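Local atomic coordinates of uncharacterized protein (Bacteroides eggerthii, PDB entry 4GDZ), a protein that is of unknown function, belongs to the DUF4251 family, and folds around a large antiparallel beta sheet, with a magnesium ion bound in the crystal. Residues 54-58 / 84-88; 66-72 / 169-175; 76-82 / 97-103; 113-119 / 131-137; 140-144 / 156-162. All coordinates share one frame; numbering follows the deposited sequence.

Contact 1 (54-58 / 84-88)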
# COMPACT_ATOMS: atom_id res chain seq x y z
N VAL A 54 -1.58 11.64 4.33
CA VAL A 54 -1.71 11.57 2.90
C VAL A 54 -0.90 10.36 2.42
O VAL A 54 0.19 10.05 2.95
CB VAL A 54 -1.32 12.91 2.21
CG1 VAL A 54 0.08 13.34 2.59
CG2 VAL A 54 -1.44 12.76 0.69
N MSE A 55 -1.48 9.65 1.46
CA MSE A 55 -0.90 8.45 0.92
C MSE A 55 -0.45 8.64 -0.52
O MSE A 55 -1.19 9.17 -1.35
CB MSE A 55 -1.92 7.31 1.01
CG MSE A 55 -2.37 7.07 2.47
SE MSE A 55 -3.99 5.94 2.56
CE MSE A 55 -3.50 4.49 1.27
N PHE A 56 0.79 8.23 -0.81
CA PHE A 56 1.39 8.39 -2.14
C PHE A 56 1.34 7.09 -2.93
O PHE A 56 1.34 6.00 -2.37
CB PHE A 56 2.85 8.92 -2.01
CG PHE A 56 2.92 10.23 -1.28
CD1 PHE A 56 2.64 11.43 -1.94
CD2 PHE A 56 3.15 10.27 0.08
CE1 PHE A 56 2.64 12.63 -1.25
CE2 PHE A 56 3.16 11.45 0.77
CZ PHE A 56 2.89 12.64 0.11
N ARG A 57 1.35 7.22 -4.25
CA ARG A 57 1.21 6.10 -5.21
C ARG A 57 2.33 5.06 -5.02
O ARG A 57 2.12 3.88 -5.22
CB ARG A 57 1.28 6.66 -6.65
CG ARG A 57 0.26 6.15 -7.65
CD ARG A 57 0.35 6.98 -8.93
NE ARG A 57 1.72 7.04 -9.43
CZ ARG A 57 2.09 7.59 -10.59
NH1 ARG A 57 1.19 8.12 -11.41
NH2 ARG A 57 3.37 7.58 -10.93
N ASN A 58 3.53 5.51 -4.64
CA ASN A 58 4.63 4.59 -4.45
C ASN A 58 4.59 3.76 -3.13
O ASN A 58 5.48 2.91 -2.88
CB ASN A 58 5.98 5.34 -4.59
CG ASN A 58 6.13 6.49 -3.60
OD1 ASN A 58 5.43 6.56 -2.58
ND2 ASN A 58 7.06 7.39 -3.89
N PHE A 84 -2.18 20.11 2.41
CA PHE A 84 -0.96 19.50 2.97
C PHE A 84 0.26 20.12 2.30
O PHE A 84 0.25 20.48 1.10
CB PHE A 84 -0.99 17.97 2.86
CG PHE A 84 -1.19 17.44 1.48
CD1 PHE A 84 -0.08 17.19 0.64
CD2 PHE A 84 -2.45 17.12 1.01
CE1 PHE A 84 -0.27 16.68 -0.62
CE2 PHE A 84 -2.64 16.62 -0.27
CZ PHE A 84 -1.55 16.41 -1.09
N ASN A 85 1.29 20.29 3.10
CA ASN A 85 2.50 20.89 2.68
C ASN A 85 3.57 20.08 3.44
O ASN A 85 3.87 20.40 4.55
CB ASN A 85 2.44 22.40 3.07
CG ASN A 85 3.78 23.08 2.97
OD1 ASN A 85 4.67 22.55 2.35
ND2 ASN A 85 3.92 24.25 3.57
N THR A 86 4.08 19.02 2.85
CA THR A 86 4.82 17.96 3.57
C THR A 86 6.28 17.91 3.14
O THR A 86 6.69 18.57 2.20
CB THR A 86 4.20 16.56 3.34
OG1 THR A 86 4.50 16.12 2.01
CG2 THR A 86 2.65 16.56 3.55
N VAL A 87 7.05 17.09 3.85
CA VAL A 87 8.47 16.90 3.58
C VAL A 87 8.68 15.97 2.33
O VAL A 87 9.80 15.85 1.83
CB VAL A 87 9.18 16.41 4.86
CG1 VAL A 87 10.62 15.94 4.60
CG2 VAL A 87 9.21 17.56 5.91
N TYR A 88 7.61 15.35 1.83
CA TYR A 88 7.72 14.56 0.59
C TYR A 88 8.17 15.55 -0.53
O TYR A 88 7.49 16.51 -0.78
CB TYR A 88 6.40 13.88 0.29
CG TYR A 88 6.41 12.96 -0.90
CD1 TYR A 88 6.41 13.47 -2.21
CD2 TYR A 88 6.40 11.58 -0.74
CE1 TYR A 88 6.43 12.62 -3.32
CE2 TYR A 88 6.38 10.73 -1.84
CZ TYR A 88 6.40 11.25 -3.13
OH TYR A 88 6.39 10.41 -4.22
O HOH W 1 4.24 8.51 -5.35
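The ring of Y88 swings out from the 84-88 segment with CG anti to its backbone N (chi1 -176°), while F56 across from it carries CG anti to its own carbonyl carbon (chi1 -58°), and these two settings bring the rings face to face. They form a stack with centroids 3.9 Å apart and planes only 13° from parallel; the side chains run past each other in opposite directions, so that CE2 of Y88 lies 3.5 Å from CG of F56 while CZ of F56 reaches back toward CB of Y88. F132 of a second subunit meets the Y88 ring edge-to-face. At the far end of the tyrosine, ND2 of N58 approaches the ring edge close to its plane and stands 3.1 Å from OH of Y88. A water links the same hydroxyl to the backbone N of N58, so the polar rim of the stack is tied to the turn after F56. N58 OD1 is held by the backbone N of Q60. Further in, CG2 of V54 sits over a face of the F84 ring, 4.2 Å from its centroid, in a CH-pi contact. T86 OG1 accepts from the N of Y88 in an ST turn and also bonds to G93. The segments continue strands 46-55 and 77-85, which flank strand 61-74; its V64 touches V54 and F84, and its A62 touches F56 and T86.

Contact 2 (66-72 / 169-175)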
# COMPACT_ATOMS: atom_id res chain seq x y z
N SER A 66 -5.26 17.44 10.71
CA SER A 66 -6.70 17.21 10.60
C SER A 66 -7.58 18.46 10.44
O SER A 66 -8.60 18.42 9.74
CB SER A 66 -7.17 16.41 11.82
OG SER A 66 -8.53 16.09 11.69
N ASN A 67 -7.19 19.58 11.08
CA ASN A 67 -7.97 20.84 11.00
C ASN A 67 -8.30 21.31 9.57
O ASN A 67 -9.35 21.93 9.33
CB ASN A 67 -7.24 22.00 11.71
CG ASN A 67 -8.06 23.30 11.65
OD1 ASN A 67 -9.21 23.34 12.10
ND2 ASN A 67 -7.49 24.35 11.04
N THR A 68 -7.41 21.02 8.61
CA THR A 68 -7.68 21.38 7.21
C THR A 68 -7.60 20.16 6.29
O THR A 68 -7.31 20.30 5.11
CB THR A 68 -6.67 22.45 6.74
OG1 THR A 68 -5.33 21.95 6.91
CG2 THR A 68 -6.83 23.75 7.56
N ASN A 69 -7.89 18.97 6.82
CA ASN A 69 -7.89 17.73 6.03
C ASN A 69 -9.03 16.81 6.50
O ASN A 69 -8.87 15.97 7.41
CB ASN A 69 -6.53 17.04 6.12
CG ASN A 69 -5.45 17.79 5.38
OD1 ASN A 69 -5.39 17.76 4.15
ND2 ASN A 69 -4.62 18.53 6.12
N PHE A 70 -10.20 17.04 5.93
CA PHE A 70 -11.40 16.33 6.34
C PHE A 70 -12.47 16.31 5.25
O PHE A 70 -12.47 17.12 4.33
CB PHE A 70 -11.97 16.92 7.64
CG PHE A 70 -12.49 18.33 7.47
CD1 PHE A 70 -13.79 18.55 7.07
CD2 PHE A 70 -11.66 19.43 7.68
CE1 PHE A 70 -14.25 19.84 6.87
CE2 PHE A 70 -12.11 20.71 7.50
CZ PHE A 70 -13.40 20.91 7.08
N VAL A 71 -13.40 15.37 5.42
CA VAL A 71 -14.62 15.28 4.62
C VAL A 71 -15.78 15.20 5.60
O VAL A 71 -15.86 14.29 6.45
CB VAL A 71 -14.61 14.06 3.66
CG1 VAL A 71 -15.95 14.01 2.90
CG2 VAL A 71 -13.43 14.13 2.67
N LEU A 72 -16.66 16.19 5.51
CA LEU A 72 -17.83 16.32 6.38
C LEU A 72 -19.08 16.21 5.54
O LEU A 72 -19.21 16.89 4.51
CB LEU A 72 -17.81 17.67 7.09
CG LEU A 72 -18.95 17.95 8.10
CD1 LEU A 72 -18.45 18.86 9.22
CD2 LEU A 72 -20.12 18.57 7.38
N ILE A 169 -13.80 18.65 14.65
CA ILE A 169 -13.95 19.49 13.44
C ILE A 169 -15.37 20.05 13.40
O ILE A 169 -15.59 21.26 13.23
CB ILE A 169 -13.70 18.69 12.14
CG1 ILE A 169 -12.23 18.29 12.01
CG2 ILE A 169 -14.13 19.49 10.91
CD1 ILE A 169 -11.27 19.46 12.11
N PHE A 170 -16.33 19.15 13.50
CA PHE A 170 -17.74 19.55 13.48
C PHE A 170 -18.05 20.49 14.64
O PHE A 170 -18.69 21.53 14.46
CB PHE A 170 -18.71 18.36 13.50
CG PHE A 170 -20.18 18.77 13.52
CD1 PHE A 170 -20.79 19.27 12.36
CD2 PHE A 170 -20.90 18.71 14.68
CE1 PHE A 170 -22.12 19.67 12.39
CE2 PHE A 170 -22.23 19.12 14.71
CZ PHE A 170 -22.83 19.59 13.57
N LYS A 171 -17.58 20.14 15.84
CA LYS A 171 -18.00 20.84 17.05
C LYS A 171 -17.27 22.15 17.28
O LYS A 171 -17.72 22.95 18.06
CB LYS A 171 -17.86 19.94 18.30
CG LYS A 171 -18.82 18.76 18.33
CD LYS A 171 -18.74 17.98 19.64
CE LYS A 171 -17.42 17.24 19.78
NZ LYS A 171 -17.46 16.28 20.93
N GLY A 172 -16.17 22.38 16.58
CA GLY A 172 -15.34 23.56 16.84
C GLY A 172 -15.84 24.88 16.23
O GLY A 172 -15.31 25.92 16.53
N ARG A 173 -16.87 24.82 15.40
CA ARG A 173 -17.45 26.02 14.77
C ARG A 173 -18.93 25.83 14.49
O ARG A 173 -19.43 24.71 14.51
CB ARG A 173 -16.72 26.34 13.46
CG ARG A 173 -16.94 25.36 12.31
CD ARG A 173 -15.98 25.65 11.15
NE ARG A 173 -16.24 27.00 10.63
CZ ARG A 173 -17.12 27.31 9.69
NH1 ARG A 173 -17.84 26.38 9.08
NH2 ARG A 173 -17.31 28.58 9.39
N SER A 174 -19.63 26.94 14.20
CA SER A 174 -21.03 26.88 13.78
C SER A 174 -21.05 26.96 12.23
O SER A 174 -20.52 27.91 11.64
CB SER A 174 -21.86 27.99 14.42
OG SER A 174 -21.93 27.87 15.84
N TRP A 175 -21.62 25.94 11.60
CA TRP A 175 -21.57 25.74 10.15
C TRP A 175 -22.71 26.50 9.45
O TRP A 175 -23.73 26.85 10.04
CB TRP A 175 -21.63 24.24 9.80
CG TRP A 175 -20.45 23.52 10.35
CD1 TRP A 175 -20.26 23.12 11.64
CD2 TRP A 175 -19.26 23.18 9.65
NE1 TRP A 175 -19.04 22.53 11.78
CE2 TRP A 175 -18.39 22.56 10.58
CE3 TRP A 175 -18.83 23.32 8.32
CZ2 TRP A 175 -17.13 22.10 10.23
CZ3 TRP A 175 -17.57 22.84 7.96
CH2 TRP A 175 -16.74 22.24 8.92
OXT TRP A 175 -22.61 26.79 8.26
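The C-terminal tail, with the short helix 168-171 at its start, folds over strand 61-74 through I169, F170 and W175, which meet F70 and L72. In the conformer described here (a second one is modelled), CG2 of I169 stands almost on the normal of the F70 ring (4° off), 3.8 Å from its centroid, a CH-pi contact over the middle of the face. The other branch of this conformer ends in I169 CD1, which rests 3.7 Å from the carbonyl O of S66, at the short 3-10 turn 66-67. F70 and L72 project to the same side of their antiparallel strand, as alternate residues do, so one side of the sheet offers the tail these two apolar side chains, with V48 of strand 46-55 touching both. L72 CD1 is shared by two aromatic rings. L72 CD1 lies over the six-membered ring of W175, toward its rim, 3.6 Å from W175 CZ2, and at the edge of the F170 ring, 3.9 Å from F170 CD1. The indole is fixed by a bond from its NE1 to the carbonyl O of F170 (2.9 Å), which lies in the ring plane and is met on a lone pair. On the indole face opposite L72, NH1 of R173 stands 3.3 Å above the ring plane.

Contact 3 (76-82 / 97-103)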
# COMPACT_ATOMS: atom_id res chain seq x y z
N GLY A 76 -27.92 16.60 3.25
CA GLY A 76 -27.67 16.97 1.85
C GLY A 76 -26.53 17.96 1.61
O GLY A 76 -26.30 18.39 0.47
N ARG A 77 -25.82 18.34 2.67
CA ARG A 77 -24.74 19.31 2.57
C ARG A 77 -23.42 18.63 2.95
O ARG A 77 -23.37 17.73 3.79
CB ARG A 77 -24.95 20.51 3.51
CG ARG A 77 -26.29 21.23 3.37
CD ARG A 77 -26.42 22.06 2.12
NE ARG A 77 -25.37 23.09 2.01
CZ ARG A 77 -25.25 23.94 0.98
NH1 ARG A 77 -26.12 23.92 -0.02
NH2 ARG A 77 -24.25 24.82 0.97
N GLY A 78 -22.35 19.10 2.34
CA GLY A 78 -21.05 18.58 2.65
C GLY A 78 -19.97 19.57 2.36
O GLY A 78 -20.18 20.56 1.62
N THR A 79 -18.81 19.30 2.94
CA THR A 79 -17.61 20.09 2.80
C THR A 79 -16.41 19.15 2.78
O THR A 79 -16.26 18.26 3.63
CB THR A 79 -17.43 21.05 4.01
OG1 THR A 79 -18.58 21.87 4.15
CG2 THR A 79 -16.21 21.98 3.81
N VAL A 80 -15.56 19.35 1.80
CA VAL A 80 -14.25 18.72 1.78
C VAL A 80 -13.20 19.81 1.80
O VAL A 80 -13.26 20.78 1.03
CB VAL A 80 -14.05 17.73 0.62
CG1 VAL A 80 -14.38 18.34 -0.72
CG2 VAL A 80 -12.59 17.20 0.61
N GLN A 81 -12.25 19.66 2.71
CA GLN A 81 -11.10 20.53 2.75
C GLN A 81 -9.85 19.65 2.86
O GLN A 81 -9.77 18.82 3.75
CB GLN A 81 -11.17 21.50 3.93
CG GLN A 81 -9.98 22.48 3.96
CD GLN A 81 -10.23 23.67 4.86
OE1 GLN A 81 -10.20 23.55 6.08
NE2 GLN A 81 -10.50 24.83 4.25
N VAL A 82 -8.89 19.86 1.97
CA VAL A 82 -7.59 19.18 1.98
C VAL A 82 -6.53 20.25 1.78
O VAL A 82 -6.68 21.12 0.94
CB VAL A 82 -7.49 18.11 0.86
CG1 VAL A 82 -6.06 17.50 0.81
CG2 VAL A 82 -8.55 17.02 1.06
N VAL A 97 -7.50 21.18 -1.85
CA VAL A 97 -8.74 21.66 -2.47
C VAL A 97 -9.73 21.99 -1.33
O VAL A 97 -9.69 21.37 -0.26
CB VAL A 97 -9.35 20.63 -3.44
CG1 VAL A 97 -9.98 19.46 -2.69
CG2 VAL A 97 -10.38 21.27 -4.39
N THR A 98 -10.62 22.95 -1.56
CA THR A 98 -11.79 23.14 -0.69
C THR A 98 -13.06 23.20 -1.54
O THR A 98 -13.16 23.98 -2.47
CB THR A 98 -11.66 24.41 0.18
OG1 THR A 98 -10.49 24.30 1.00
CG2 THR A 98 -12.90 24.63 1.11
N VAL A 99 -14.03 22.36 -1.22
CA VAL A 99 -15.34 22.41 -1.90
C VAL A 99 -16.40 22.35 -0.81
O VAL A 99 -16.45 21.41 -0.01
CB VAL A 99 -15.55 21.22 -2.87
CG1 VAL A 99 -16.84 21.42 -3.68
CG2 VAL A 99 -14.33 21.06 -3.78
N ASP A 100 -17.27 23.34 -0.81
CA ASP A 100 -18.36 23.42 0.15
C ASP A 100 -19.65 23.52 -0.63
O ASP A 100 -19.80 24.43 -1.44
CB ASP A 100 -18.15 24.68 1.01
CG ASP A 100 -19.19 24.84 2.12
OD1 ASP A 100 -19.79 23.83 2.51
OD2 ASP A 100 -19.38 25.97 2.63
N GLY A 101 -20.58 22.59 -0.41
CA GLY A 101 -21.85 22.62 -1.13
C GLY A 101 -22.78 21.46 -0.82
O GLY A 101 -23.01 21.13 0.33
N THR A 102 -23.34 20.88 -1.87
CA THR A 102 -24.37 19.88 -1.72
C THR A 102 -23.81 18.51 -2.06
O THR A 102 -22.88 18.39 -2.85
CB THR A 102 -25.58 20.18 -2.62
OG1 THR A 102 -25.09 20.31 -3.95
CG2 THR A 102 -26.32 21.48 -2.16
N VAL A 103 -24.39 17.48 -1.45
CA VAL A 103 -23.95 16.09 -1.61
C VAL A 103 -24.90 15.39 -2.54
O VAL A 103 -26.10 15.51 -2.40
CB VAL A 103 -23.91 15.38 -0.25
CG1 VAL A 103 -23.65 13.88 -0.40
CG2 VAL A 103 -22.84 16.01 0.64
O HOH W 2 -22.32 22.89 2.63
O HOH W 3 -7.81 23.79 0.63
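Q81 and T98 lie side by side on the face of the hairpin that also carries T79 and D100. From CB of Q81, 4.1 Å from OG1 of T98, the chain leads to CG, which goes anti to the backbone N (chi1 -178°) and passes the same hydroxyl at 3.5 Å; the extended chain then places NE2 to donate to T98 OG1 (3.3 Å), with the oxygen in the amide plane. A water joins T98 OG1 to the carbonyl O of V82. A leucine in place of Q81 would probably leave the T98 hydroxyl without this amide donor. T79 OG1 donates to D100 OD1 (2.8 Å) from above the carboxylate plane. The R77 guanidinium lays one face over G101 O, where the 97-103 segment turns its corner. On the other face V80 CG1 packs 3.8 Å from V99 CB. Past the corner, V103 CG2 comes 3.6 Å from G78 N, where a side chain would collide with it. Antiparallel pairing sets 79-82 against 97-100, G78 against G101 and R77 against T102, ending with V103 N bonded to G76 O. Strand 77-85 has strand 61-74 as its other neighbour, and I122 of strand 116-123 packs against V80 and V99.

Contact 4 (113-119 / 131-137)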
# COMPACT_ATOMS: atom_id res chain seq x y z
N ARG A 113 -18.45 -9.41 5.26
CA ARG A 113 -17.57 -9.19 6.41
C ARG A 113 -17.78 -7.84 7.09
O ARG A 113 -17.11 -7.56 8.08
CB ARG A 113 -16.11 -9.30 5.98
CG ARG A 113 -15.73 -10.62 5.34
CD ARG A 113 -14.31 -10.58 4.79
NE ARG A 113 -13.80 -11.92 4.46
CZ ARG A 113 -13.89 -12.53 3.27
NH1 ARG A 113 -14.48 -11.95 2.23
NH2 ARG A 113 -13.38 -13.75 3.13
N GLY A 114 -18.66 -6.99 6.56
CA GLY A 114 -18.87 -5.64 7.10
C GLY A 114 -17.93 -4.56 6.57
O GLY A 114 -17.93 -3.45 7.09
N ASN A 115 -17.14 -4.86 5.53
CA ASN A 115 -16.38 -3.80 4.84
C ASN A 115 -17.34 -2.98 4.00
O ASN A 115 -18.27 -3.53 3.41
CB ASN A 115 -15.26 -4.36 3.97
CG ASN A 115 -14.36 -5.33 4.72
OD1 ASN A 115 -13.77 -4.99 5.74
ND2 ASN A 115 -14.29 -6.55 4.22
N ILE A 116 -17.13 -1.67 3.98
CA ILE A 116 -18.01 -0.72 3.29
C ILE A 116 -17.21 0.04 2.25
O ILE A 116 -16.08 0.47 2.50
CB ILE A 116 -18.68 0.26 4.28
CG1 ILE A 116 -19.61 -0.52 5.22
CG2 ILE A 116 -19.47 1.36 3.56
CD1 ILE A 116 -20.15 0.33 6.35
N ASN A 117 -17.76 0.14 1.05
CA ASN A 117 -17.21 0.98 -0.03
C ASN A 117 -18.33 1.97 -0.38
O ASN A 117 -19.46 1.54 -0.62
CB ASN A 117 -16.91 0.14 -1.26
CG ASN A 117 -15.75 -0.84 -1.10
OD1 ASN A 117 -14.98 -0.83 -0.11
ND2 ASN A 117 -15.62 -1.69 -2.07
N CYS A 118 -18.03 3.25 -0.43
CA CYS A 118 -19.02 4.31 -0.65
C CYS A 118 -18.47 5.39 -1.59
O CYS A 118 -17.31 5.74 -1.49
CB CYS A 118 -19.37 4.93 0.70
SG CYS A 118 -20.54 6.32 0.66
N SER A 119 -19.32 5.97 -2.43
CA SER A 119 -18.93 7.11 -3.26
C SER A 119 -20.01 8.15 -3.22
O SER A 119 -21.20 7.84 -2.97
CB SER A 119 -18.61 6.70 -4.72
OG SER A 119 -19.77 6.40 -5.47
N ILE A 131 -15.78 11.69 -4.49
CA ILE A 131 -15.23 11.12 -3.25
C ILE A 131 -15.46 9.60 -3.24
O ILE A 131 -16.58 9.17 -3.51
CB ILE A 131 -15.95 11.70 -2.01
CG1 ILE A 131 -16.10 13.24 -2.10
CG2 ILE A 131 -15.24 11.26 -0.74
CD1 ILE A 131 -14.81 14.02 -2.12
N PHE A 132 -14.45 8.83 -2.90
CA PHE A 132 -14.56 7.38 -2.70
C PHE A 132 -13.99 7.07 -1.33
O PHE A 132 -12.86 7.41 -1.03
CB PHE A 132 -13.82 6.60 -3.79
CG PHE A 132 -13.85 5.09 -3.60
CD1 PHE A 132 -15.06 4.38 -3.65
CD2 PHE A 132 -12.70 4.39 -3.30
CE1 PHE A 132 -15.10 3.01 -3.44
CE2 PHE A 132 -12.73 3.02 -3.12
CZ PHE A 132 -13.94 2.32 -3.18
N LEU A 133 -14.78 6.40 -0.50
CA LEU A 133 -14.44 6.15 0.89
C LEU A 133 -14.59 4.67 1.19
O LEU A 133 -15.59 4.05 0.80
CB LEU A 133 -15.36 7.00 1.78
CG LEU A 133 -15.35 6.92 3.31
CD1 LEU A 133 -16.18 8.07 3.86
CD2 LEU A 133 -15.92 5.60 3.79
N THR A 134 -13.60 4.10 1.89
CA THR A 134 -13.62 2.69 2.25
C THR A 134 -13.38 2.57 3.76
O THR A 134 -12.59 3.32 4.34
CB THR A 134 -12.56 1.86 1.51
OG1 THR A 134 -11.27 2.41 1.82
CG2 THR A 134 -12.83 1.88 0.00
N LEU A 135 -14.12 1.66 4.38
CA LEU A 135 -14.03 1.38 5.82
C LEU A 135 -13.87 -0.12 5.97
O LEU A 135 -14.72 -0.88 5.53
CB LEU A 135 -15.31 1.86 6.54
CG LEU A 135 -15.47 1.59 8.05
CD1 LEU A 135 -14.52 2.46 8.85
CD2 LEU A 135 -16.91 1.82 8.51
N THR A 136 -12.79 -0.55 6.59
CA THR A 136 -12.59 -1.96 6.91
C THR A 136 -13.31 -2.32 8.25
O THR A 136 -13.34 -1.53 9.20
CB THR A 136 -11.08 -2.30 6.94
OG1 THR A 136 -10.55 -2.06 5.63
CG2 THR A 136 -10.83 -3.78 7.30
N ASN A 137 -13.92 -3.50 8.28
CA ASN A 137 -14.55 -4.02 9.51
C ASN A 137 -13.59 -3.94 10.71
O ASN A 137 -12.36 -4.05 10.56
CB ASN A 137 -15.03 -5.46 9.30
CG ASN A 137 -15.65 -6.08 10.56
OD1 ASN A 137 -16.60 -5.55 11.14
ND2 ASN A 137 -15.11 -7.22 10.97
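Strands 116-119 and 131-135 run antiparallel at 167°, their axes 4.7 Å apart, with I116-L135 and C118-L133 as hydrogen-bonded pairs and N117-T134 and S119-F132 as non-hydrogen-bonded ones. Beyond the I116-L135 pair a side chain prolongs the ladder: OD1 of N115 accepts the backbone N of N137 at 2.9 Å in a nearly straight bond (171°), the donor somewhat tilted from the amide carbonyl plane. N115 has CG anti to its carbonyl carbon (chi1 -51°), which turns the amide toward the other chain, and its ND2 is held by D111. G114, at a positive phi, precedes it; CB of N137 lies 3.2 Å from the carbonyl O of R113. On the face with I116 and L135 the contact is apolar, the two side chains lying alongside with CD1 of I116 4.2 Å from CD2 of L135. On the reverse face the F132 ring leans across the partner strand: its CD1 is 3.4 Å from the carbonyl O of C118, CE1 is 4.0 Å from CB of N117, and CB of S119 lies at its edge. The F132 side faces a third subunit, whose Y88 ring meets F132 edge-to-face and whose Q60 bonds to T134 OG1. The hairpin stands between strands 102-110 and 141-148, while V39 and L42 of helix 28-44 cover I116, and Y35 covers L135.

Contact 5 (140-144 / 156-162); sequences NNATV and TLSGSLL
Backbone hydrogen bonds carry most of this contact between N140-V144 and T156-L162: A142 with G159 and V144 with L157 are reciprocally bonded antiparallel pairs, and the N of L161 adds a bond to the carbonyl O of N140 (2.8 Å). The strand directions differ by 124°, so the two strands diverge well away from a straight antiparallel line, a strong twist, yet the V144 N to L157 O bond stays short at 2.8 Å. One side-chain bond extends the ladder. The amide of N140, its CG set between the backbone N and the carbonyl carbon (chi1 70°), sends ND2 to the carbonyl O of L161 at 3.3 Å, from above the carbonyl plane. The same ND2 lies 3.6 Å from CD2 of L162. With the N140 amide cut back to an alanine, the L161 carbonyl would probably lose this donor and a gap would be likely beside L162 CD2. Apolar contacts are few: A142 CB meets L161 CB at 4.1 Å, V144 CG1 lies 4.2 Å from CB of L157, and the methyls of T143 and T156 meet, CG2 to CG2, at 3.7 Å. S158 OG, on the face with T143, is bonded to Q53, and T156 OG1 to T145. Strand 155-163 has strand 46-55 on its other side and strand 141-148 has strand 128-135, while L42 of helix 28-44 packs on L161.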
# COMPACT_ATOMS: atom_id res chain seq x y z
N ASN A 140 -12.57 2.17 13.05
CA ASN A 140 -13.08 3.32 12.31
C ASN A 140 -12.03 4.01 11.43
O ASN A 140 -12.24 5.15 11.04
CB ASN A 140 -13.75 4.33 13.26
CG ASN A 140 -12.77 5.03 14.16
OD1 ASN A 140 -11.69 4.52 14.45
ND2 ASN A 140 -13.15 6.21 14.64
N ASN A 141 -10.93 3.33 11.11
CA ASN A 141 -9.99 3.88 10.14
C ASN A 141 -10.59 3.73 8.73
O ASN A 141 -11.11 2.68 8.37
CB ASN A 141 -8.56 3.29 10.24
CG ASN A 141 -7.52 4.09 9.38
OD1 ASN A 141 -7.00 5.14 9.79
ND2 ASN A 141 -7.23 3.59 8.19
N ALA A 142 -10.56 4.82 7.98
CA ALA A 142 -11.12 4.86 6.64
C ALA A 142 -10.13 5.56 5.75
O ALA A 142 -9.34 6.38 6.20
CB ALA A 142 -12.45 5.60 6.64
N THR A 143 -10.20 5.23 4.47
CA THR A 143 -9.37 5.82 3.44
C THR A 143 -10.28 6.51 2.45
O THR A 143 -11.34 5.97 2.08
CB THR A 143 -8.54 4.72 2.76
OG1 THR A 143 -7.76 4.08 3.79
CG2 THR A 143 -7.61 5.28 1.66
N VAL A 144 -9.89 7.70 2.03
CA VAL A 144 -10.73 8.48 1.13
C VAL A 144 -9.87 8.94 -0.04
O VAL A 144 -8.73 9.36 0.16
CB VAL A 144 -11.41 9.65 1.89
CG1 VAL A 144 -10.39 10.70 2.41
CG2 VAL A 144 -12.41 10.36 1.02
N THR A 156 -5.33 11.00 -1.98
CA THR A 156 -5.80 9.89 -1.14
C THR A 156 -5.24 10.11 0.26
O THR A 156 -4.03 10.29 0.44
CB THR A 156 -5.41 8.52 -1.74
OG1 THR A 156 -6.08 8.36 -3.01
CG2 THR A 156 -5.82 7.32 -0.80
N LEU A 157 -6.15 10.11 1.24
CA LEU A 157 -5.84 10.32 2.66
C LEU A 157 -6.51 9.26 3.51
O LEU A 157 -7.46 8.62 3.07
CB LEU A 157 -6.33 11.69 3.11
CG LEU A 157 -5.67 12.85 2.33
CD1 LEU A 157 -6.51 13.28 1.12
CD2 LEU A 157 -5.43 14.02 3.26
N SER A 158 -6.02 9.07 4.73
CA SER A 158 -6.63 8.16 5.66
C SER A 158 -6.73 8.81 6.98
O SER A 158 -5.97 9.75 7.29
CB SER A 158 -5.89 6.81 5.75
OG SER A 158 -4.60 6.94 6.32
N GLY A 159 -7.66 8.31 7.78
CA GLY A 159 -7.90 8.84 9.09
C GLY A 159 -9.09 8.19 9.78
O GLY A 159 -9.39 7.03 9.51
N SER A 160 -9.72 8.91 10.72
CA SER A 160 -10.80 8.32 11.56
C SER A 160 -12.17 8.76 11.03
O SER A 160 -12.36 9.92 10.75
CB SER A 160 -10.66 8.76 13.01
OG SER A 160 -9.47 8.27 13.55
N LEU A 161 -13.09 7.82 10.88
CA LEU A 161 -14.46 8.14 10.49
C LEU A 161 -15.32 8.24 11.75
O LEU A 161 -15.39 7.30 12.55
CB LEU A 161 -15.02 7.11 9.52
CG LEU A 161 -16.40 7.31 8.89
CD1 LEU A 161 -16.45 8.59 8.08
CD2 LEU A 161 -16.67 6.11 7.99
N LEU A 162 -15.93 9.41 11.95
CA LEU A 162 -16.58 9.75 13.23
C LEU A 162 -18.00 10.26 13.03
O LEU A 162 -18.27 10.99 12.06
CB LEU A 162 -15.76 10.84 13.95
CG LEU A 162 -14.34 10.50 14.42
CD1 LEU A 162 -13.62 11.80 14.79
CD2 LEU A 162 -14.34 9.51 15.59

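Contacts 3, 4 and 5 are hairpin ladders of one antiparallel sheet; contacts 1 and 2 rely on side chains, without direct backbone bonding across the segments. Contact 5 lies deepest, and joins contact 4 through T134 N and T143 O and contact 1 through M55 N and T156 O. Contact 1 is farthest from the chain centre, at a subunit boundary, and contact 2 is a partly exposed packing of the tail that no other chain touches. Contacts 1 and 3 share strand 77-85, and contact 2 meets contact 3 where F70 and L72 pair with Q81 and T79. Chemistry follows place: aromatic stacking in contact 1, aliphatic-aromatic packing in contact 2, polar pairs on the more exposed face of contact 3.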